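Local structure of probable transcriptional regulatory protein aq_1575 (Aquifex aeolicus, 1LFP) at residues F45-R48 with L49-A52; R108-S111 with E112-V116; P177-L180 with Y181-K184. The protein probably binds DNA and acts as a transcriptional regulator in the cytoplasm. One frame throughout, in Å; residues are numbered along the deposited sequence.

Interaction 1: F45-R48 with L49-A52; sequences FNPR and LRTA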
loop_
_atom_site.group_PDB
_atom_site.type_symbol
_atom_site.label_atom_id
_atom_site.label_comp_id
_atom_site.label_asym_id
_atom_site.label_seq_id
_atom_site.Cartn_x
_atom_site.Cartn_y
_atom_site.Cartn_z
ATOM N N PHE A 45 20.544 -5.256 9.798
ATOM C CA PHE A 45 19.705 -5.422 10.982
ATOM C C PHE A 45 18.358 -4.761 10.705
ATOM O O PHE A 45 17.681 -4.313 11.640
ATOM C CB PHE A 45 20.336 -4.721 12.193
ATOM C CG PHE A 45 21.823 -4.941 12.333
ATOM C CD1 PHE A 45 22.345 -6.223 12.458
ATOM C CD2 PHE A 45 22.694 -3.857 12.351
ATOM C CE1 PHE A 45 23.724 -6.422 12.595
ATOM C CE2 PHE A 45 24.061 -4.040 12.489
ATOM C CZ PHE A 45 24.581 -5.325 12.613
ATOM N N ASN A 46 17.966 -4.688 9.433
ATOM C CA ASN A 46 16.709 -4.021 9.077
ATOM C C ASN A 46 16.071 -4.605 7.824
ATOM O O ASN A 46 16.259 -4.091 6.730
ATOM C CB ASN A 46 16.996 -2.524 8.876
ATOM C CG ASN A 46 15.735 -1.683 8.776
ATOM O OD1 ASN A 46 15.777 -0.451 8.964
ATOM N ND2 ASN A 46 14.614 -2.329 8.467
ATOM N N PRO A 47 15.298 -5.693 7.966
ATOM C CA PRO A 47 14.648 -6.319 6.800
ATOM C C PRO A 47 13.730 -5.374 6.012
ATOM O O PRO A 47 13.641 -5.452 4.770
ATOM C CB PRO A 47 13.871 -7.494 7.423
ATOM C CG PRO A 47 14.662 -7.827 8.637
ATOM C CD PRO A 47 15.012 -6.451 9.195
ATOM N N ARG A 48 13.024 -4.498 6.726
ATOM C CA ARG A 48 12.136 -3.576 6.019
ATOM C C ARG A 48 12.928 -2.673 5.079
ATOM O O ARG A 48 12.509 -2.443 3.935
ATOM C CB ARG A 48 11.309 -2.741 7.017
ATOM C CG ARG A 48 10.255 -1.841 6.369
ATOM C CD ARG A 48 9.420 -1.153 7.436
ATOM N NE ARG A 48 8.535 -0.153 6.848
ATOM C CZ ARG A 48 7.635 0.553 7.514
ATOM N NH1 ARG A 48 7.495 0.365 8.813
ATOM N NH2 ARG A 48 6.872 1.426 6.869
ATOM N N LEU A 49 14.052 -2.149 5.566
ATOM C CA LEU A 49 14.918 -1.283 4.776
ATOM C C LEU A 49 15.497 -2.028 3.593
ATOM O O LEU A 49 15.579 -1.506 2.482
ATOM C CB LEU A 49 16.048 -0.715 5.647
ATOM C CG LEU A 49 17.028 0.160 4.874
ATOM C CD1 LEU A 49 16.255 1.346 4.249
ATOM C CD2 LEU A 49 18.121 0.656 5.828
ATOM N N ARG A 50 15.875 -3.280 3.822
ATOM C CA ARG A 50 16.421 -4.104 2.766
ATOM C C ARG A 50 15.395 -4.198 1.630
ATOM O O ARG A 50 15.720 -4.110 0.446
ATOM C CB ARG A 50 16.714 -5.491 3.343
ATOM C CG ARG A 50 17.757 -6.286 2.628
ATOM C CD ARG A 50 19.023 -6.363 3.481
ATOM N NE ARG A 50 18.735 -6.474 4.916
ATOM C CZ ARG A 50 18.270 -7.570 5.510
ATOM N NH1 ARG A 50 18.035 -8.665 4.800
ATOM N NH2 ARG A 50 18.044 -7.579 6.818
ATOM N N THR A 51 14.132 -4.310 1.994
ATOM C CA THR A 51 13.095 -4.439 0.992
ATOM C C THR A 51 12.762 -3.129 0.305
ATOM O O THR A 51 12.449 -3.097 -0.887
ATOM C CB THR A 51 11.822 -4.999 1.631
ATOM O OG1 THR A 51 12.143 -6.262 2.239
ATOM C CG2 THR A 51 10.741 -5.176 0.569
ATOM N N ALA A 52 12.829 -2.046 1.063
ATOM C CA ALA A 52 12.537 -0.720 0.504
ATOM C C ALA A 52 13.612 -0.356 -0.498
ATOM O O ALA A 52 13.345 0.236 -1.541
ATOM C CB ALA A 52 12.484 0.315 1.612
#
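Arg-50 folds back over Pro-47 in the first turn of helix 47-58. This is the N-terminal end of the helix, and Asn-46 is its N-cap. Arg-50 CB sits 3.4 Å from Pro-47 O. The chain then bends at chi2 (108°) and chi3 (37°), which turns the guanidinium back toward the start of the helix. NE is hydrogen-bonded to Pro-43 O, just ahead of the turn. CZ comes over Pro-47, with Pro-47 CA facing the guanidinium plane 4.0 Å from CZ. NH2 ends beside the proline ring, 3.8 Å from Pro-47 CG. Asn-46 N lies at the guanidinium edge, in plane. The backbone bond from Arg-50 N to Asn-46 O measures 3.0 Å and opens the helical series.

The Asn-46 side chain turns the other way and crosses Leu-49 at about a right angle. Its CG lies 3.3 Å from Leu-49 CB, so the side chain packs against the start of the turn. With an alanine here, the amide is gone, and a gap would probably open beside Leu-49 CB at the start of the helix.

Arg-48 extends away from the turn. Its NH2 forms salt bridges with Glu-31 and Glu-84, while Leu-49 and Ala-52 pack on helix 21-39. Pro-47 O accepts two bonds from Thr-51. Thr-51 N lies 3.0 Å from Pro-47 O, and Thr-51 OG1 lies 3.1 Å from the same oxygen, the two arriving from opposite faces of the carbonyl plane.

Interaction 2: R108-S111 with E112-V116; sequences RTTS and EVRHV
Glu-112 reaches back one turn along helix 106-119 and overlaps the bent side chain of Arg-108. This is an i to i+4 salt bridge along the helix. Glu-112 CG stands beside its backbone N (chi1 -51°), and the chain beyond it is extended, which sends the carboxylate toward Arg-108. Arg-108 bends at chi2 and chi3 and brings its guanidinium round to meet it. OE2 of Glu-112 does the touching. It lies 2.5 Å from Arg-108 NH1, a very short separation with a poor angle at the hydrogen, so the exact geometry is doubtful. The two planar groups stand 78° apart and do not pair flat. OE2 also lies 3.3 Å from Arg-108 CD.

On the next residue, Thr-109 CG2 meets Val-113 CG2 at 4.2 Å. Val-113 and Val-116 pack on helix 212-226. The side chains of Thr-110 and Arg-114 lie side by side, pointing the same way, with Thr-110 CG2 4.0 Å from Arg-114 NH2. Thr-110 OG1 bonds to Arg-106 O and Tyr-87 OH.

His-115 turns the edge of its ring back to the preceding turn. Ser-111 O sits at that edge, in plane, 2.6 Å from ND1. The same oxygen takes the backbone bond from His-115 N at 2.9 Å. The two donors reach it from opposite faces of the carbonyl plane, and ND1 stands well above that plane. Two donors thus grip one backbone oxygen.

The chemistry has two consequences. ND1 is the donor to Ser-111 O, so it probably carries a proton in this state. Arg-108 also bridges Asp-230 and Asp-104, and its positive charge probably offsets the closeness of Glu-112 OE2 to Asp-230.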
loop_
_atom_site.group_PDB
_atom_site.type_symbol
_atom_site.label_atom_id
_atom_site.label_comp_id
_atom_site.label_asym_id
_atom_site.label_seq_id
_atom_site.Cartn_x
_atom_site.Cartn_y
_atom_site.Cartn_z
ATOM N N ARG A 108 -1.274 19.029 9.246
ATOM C CA ARG A 108 -1.407 19.394 7.845
ATOM C C ARG A 108 -2.077 18.256 7.079
ATOM O O ARG A 108 -3.092 18.454 6.409
ATOM C CB ARG A 108 -0.021 19.677 7.263
ATOM C CG ARG A 108 -0.007 20.819 6.276
ATOM C CD ARG A 108 0.500 20.398 4.914
ATOM N NE ARG A 108 1.804 19.741 4.941
ATOM C CZ ARG A 108 1.982 18.439 5.151
ATOM N NH1 ARG A 108 0.942 17.662 5.365
ATOM N NH2 ARG A 108 3.192 17.903 5.118
ATOM N N THR A 109 -1.492 17.078 7.206
ATOM C CA THR A 109 -2.021 15.887 6.550
ATOM C C THR A 109 -3.458 15.588 6.976
ATOM O O THR A 109 -4.314 15.265 6.145
ATOM C CB THR A 109 -1.157 14.686 6.852
ATOM O OG1 THR A 109 0.190 14.978 6.479
ATOM C CG2 THR A 109 -1.606 13.477 6.041
ATOM N N THR A 110 -3.744 15.715 8.263
ATOM C CA THR A 110 -5.093 15.444 8.735
ATOM C C THR A 110 -6.107 16.326 8.053
ATOM O O THR A 110 -7.187 15.878 7.636
ATOM C CB THR A 110 -5.196 15.631 10.268
ATOM O OG1 THR A 110 -4.327 14.689 10.896
ATOM C CG2 THR A 110 -6.627 15.394 10.747
ATOM N N SER A 111 -5.763 17.596 7.908
ATOM C CA SER A 111 -6.675 18.500 7.245
ATOM C C SER A 111 -6.818 18.150 5.753
ATOM O O SER A 111 -7.906 18.176 5.200
ATOM C CB SER A 111 -6.205 19.934 7.453
ATOM O OG SER A 111 -7.005 20.852 6.731
ATOM N N GLU A 112 -5.728 17.789 5.101
ATOM C CA GLU A 112 -5.833 17.437 3.686
ATOM C C GLU A 112 -6.748 16.221 3.542
ATOM O O GLU A 112 -7.598 16.146 2.636
ATOM C CB GLU A 112 -4.455 17.072 3.127
ATOM C CG GLU A 112 -3.349 18.084 3.404
ATOM C CD GLU A 112 -1.964 17.558 3.029
ATOM O OE1 GLU A 112 -1.802 17.053 1.910
ATOM O OE2 GLU A 112 -1.031 17.664 3.853
ATOM N N VAL A 113 -6.589 15.274 4.452
ATOM C CA VAL A 113 -7.367 14.035 4.377
ATOM C C VAL A 113 -8.820 14.293 4.708
ATOM O O VAL A 113 -9.722 13.813 3.999
ATOM C CB VAL A 113 -6.760 12.962 5.282
ATOM C CG1 VAL A 113 -7.713 11.791 5.402
ATOM C CG2 VAL A 113 -5.436 12.484 4.696
ATOM N N ARG A 114 -9.055 15.105 5.738
ATOM C CA ARG A 114 -10.400 15.458 6.119
ATOM C C ARG A 114 -11.067 16.128 4.931
ATOM O O ARG A 114 -12.172 15.772 4.608
ATOM C CB ARG A 114 -10.428 16.408 7.319
ATOM C CG ARG A 114 -11.844 16.611 7.897
ATOM C CD ARG A 114 -11.823 17.438 9.191
ATOM N NE ARG A 114 -10.984 16.832 10.231
ATOM C CZ ARG A 114 -11.349 15.811 11.010
ATOM N NH1 ARG A 114 -12.556 15.263 10.889
ATOM N NH2 ARG A 114 -10.495 15.330 11.910
ATOM N N HIS A 115 -10.369 17.068 4.264
ATOM C CA HIS A 115 -10.959 17.761 3.127
ATOM C C HIS A 115 -11.324 16.765 2.062
ATOM O O HIS A 115 -12.412 16.846 1.503
ATOM C CB HIS A 115 -10.007 18.808 2.506
ATOM C CG HIS A 115 -9.926 20.104 3.267
ATOM N ND1 HIS A 115 -9.360 20.199 4.519
ATOM C CD2 HIS A 115 -10.356 21.350 2.959
ATOM C CE1 HIS A 115 -9.445 21.446 4.952
ATOM N NE2 HIS A 115 -10.048 22.166 4.023
ATOM N N VAL A 116 -10.412 15.840 1.753
ATOM C CA VAL A 116 -10.727 14.854 0.712
ATOM C C VAL A 116 -11.981 14.059 1.060
ATOM O O VAL A 116 -12.850 13.828 0.209
ATOM C CB VAL A 116 -9.577 13.842 0.510
ATOM C CG1 VAL A 116 -9.972 12.810 -0.539
ATOM C CG2 VAL A 116 -8.291 14.589 0.114
#

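Interaction 3: P177-L180 with Y181-K184; sequences PEEL and YEVK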
loop_
_atom_site.group_PDB
_atom_site.type_symbol
_atom_site.label_atom_id
_atom_site.label_comp_id
_atom_site.label_asym_id
_atom_site.label_seq_id
_atom_site.Cartn_x
_atom_site.Cartn_y
_atom_site.Cartn_z
ATOM N N PRO A 177 1.355 -11.126 9.363
ATOM C CA PRO A 177 2.313 -10.013 9.290
ATOM C C PRO A 177 3.754 -10.293 9.720
ATOM O O PRO A 177 4.708 -9.881 9.041
ATOM C CB PRO A 177 1.600 -8.889 10.076
ATOM C CG PRO A 177 0.753 -9.660 11.073
ATOM C CD PRO A 177 0.243 -10.837 10.287
ATOM N N GLU A 178 3.929 -11.024 10.810
ATOM C CA GLU A 178 5.280 -11.316 11.261
ATOM C C GLU A 178 6.060 -12.220 10.310
ATOM O O GLU A 178 7.271 -12.347 10.452
ATOM C CB GLU A 178 5.248 -11.955 12.656
ATOM C CG GLU A 178 4.911 -10.969 13.763
ATOM C CD GLU A 178 3.434 -10.629 13.822
ATOM O OE1 GLU A 178 3.095 -9.662 14.544
ATOM O OE2 GLU A 178 2.616 -11.330 13.160
ATOM N N GLU A 179 5.377 -12.836 9.340
ATOM C CA GLU A 179 6.028 -13.747 8.394
ATOM C C GLU A 179 6.126 -13.237 6.973
ATOM O O GLU A 179 6.390 -13.984 6.021
ATOM C CB GLU A 179 5.279 -15.059 8.387
ATOM C CG GLU A 179 5.073 -15.539 9.798
ATOM C CD GLU A 179 4.864 -17.002 9.864
ATOM O OE1 GLU A 179 4.008 -17.497 9.102
ATOM O OE2 GLU A 179 5.555 -17.657 10.676
ATOM N N LEU A 180 5.918 -11.947 6.834
ATOM C CA LEU A 180 5.971 -11.337 5.529
ATOM C C LEU A 180 7.294 -11.561 4.774
ATOM O O LEU A 180 7.291 -11.957 3.607
ATOM C CB LEU A 180 5.709 -9.838 5.717
ATOM C CG LEU A 180 6.090 -8.970 4.522
ATOM C CD1 LEU A 180 5.135 -9.312 3.372
ATOM C CD2 LEU A 180 5.991 -7.480 4.884
ATOM N N TYR A 181 8.420 -11.303 5.435
ATOM C CA TYR A 181 9.698 -11.422 4.754
ATOM C C TYR A 181 10.134 -12.860 4.589
ATOM O O TYR A 181 10.885 -13.198 3.659
ATOM C CB TYR A 181 10.761 -10.593 5.483
ATOM C CG TYR A 181 10.358 -9.140 5.577
ATOM C CD1 TYR A 181 10.097 -8.395 4.435
ATOM C CD2 TYR A 181 10.225 -8.524 6.815
ATOM C CE1 TYR A 181 9.712 -7.052 4.524
ATOM C CE2 TYR A 181 9.845 -7.213 6.928
ATOM C CZ TYR A 181 9.590 -6.475 5.782
ATOM O OH TYR A 181 9.213 -5.163 5.935
ATOM N N GLU A 182 9.620 -13.716 5.458
ATOM C CA GLU A 182 9.975 -15.119 5.377
ATOM C C GLU A 182 9.279 -15.693 4.179
ATOM O O GLU A 182 9.855 -16.492 3.444
ATOM C CB GLU A 182 9.546 -15.848 6.644
ATOM C CG GLU A 182 10.058 -17.263 6.739
ATOM C CD GLU A 182 9.560 -17.963 7.989
ATOM O OE1 GLU A 182 10.023 -17.618 9.099
ATOM O OE2 GLU A 182 8.695 -18.851 7.858
ATOM N N VAL A 183 8.014 -15.308 3.985
ATOM C CA VAL A 183 7.269 -15.802 2.834
ATOM C C VAL A 183 7.857 -15.244 1.524
ATOM O O VAL A 183 8.019 -15.962 0.548
ATOM C CB VAL A 183 5.781 -15.425 2.973
ATOM C CG1 VAL A 183 5.038 -15.635 1.663
ATOM C CG2 VAL A 183 5.176 -16.284 4.076
ATOM N N LYS A 184 8.195 -13.959 1.523
ATOM C CA LYS A 184 8.763 -13.316 0.362
ATOM C C LYS A 184 10.010 -14.091 -0.063
ATOM O O LYS A 184 10.174 -14.439 -1.240
ATOM C CB LYS A 184 9.185 -11.877 0.700
ATOM C CG LYS A 184 9.942 -11.161 -0.426
ATOM C CD LYS A 184 10.251 -9.721 0.031
ATOM C CE LYS A 184 10.977 -8.940 -1.030
ATOM N NZ LYS A 184 12.431 -9.240 -1.075
HETATM O O HOH W 1 9.192 -12.614 8.107
#
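Tyr-181 lays one face of its ring against Leu-180, its neighbour in the first turn of helix 180-188. The helix follows a short 3-10 segment, 177-178, and Glu-179 is its N-cap. Leu-180 CD2 sits over the ring face, offset toward the rim, in a CH-pi contact 4.1 Å from the ring centroid of Tyr-181. Tyr-181 CG stands beside the backbone N (chi1 -58°), which swings the ring over Leu-180. Tyr-181 also rests on helix 47-58. Leu-180 packs on the antiparallel sheet beside the helix, touching Ile-140 and Ile-199.

Glu-182 comes next. Its N makes a weak bond to Glu-179 O and a better one to a water. Glu-182 N lies 2.9 Å from this water, which in turn donates to Glu-178 O at 3.0 Å. The water thus joins the 3-10 segment to the first turn. The carboxylates of Glu-179 and Glu-182 are close, with OE2 to OE2 at 4.4 Å. Their like charges would be expected to repel somewhat.

Val-183 makes the first regular i to i+4 bond of the helix, its N lying 2.9 Å from Glu-179 O. Its CG2 packs against the same Glu-179 O at 3.2 Å. Val-183 also packs on Ile-140 and Thr-175.

Lys-184 runs toward helix 47-58, extended until a bend at chi4, and its NZ forms a salt bridge with Glu-54. Back at its own helix, its CB lies 3.5 Å from Leu-180 O, and its N bonds to that oxygen at 3.0 Å.

From the N terminus the three contacts come in series. None crosses another, and each closes just a turn of helix. Interaction 1 starts helix 47-58. Interaction 2 lies in helix 106-119, which follows strand 95-103 of the mixed sheet. Interaction 3 starts helix 180-188, between strands 170-175 and 196-203 of the antiparallel sheet. Interactions 1 and 3 touch: Tyr-181 packs against Pro-47, Arg-48 and Thr-51, with its OH 3.3 Å from Arg-48 CA. This ties the N-terminal domain to the antiparallel-sheet part of the protein. Interaction 2 stands apart, its centre about 30 Å from that of interaction 1 and about 32 Å from that of interaction 3.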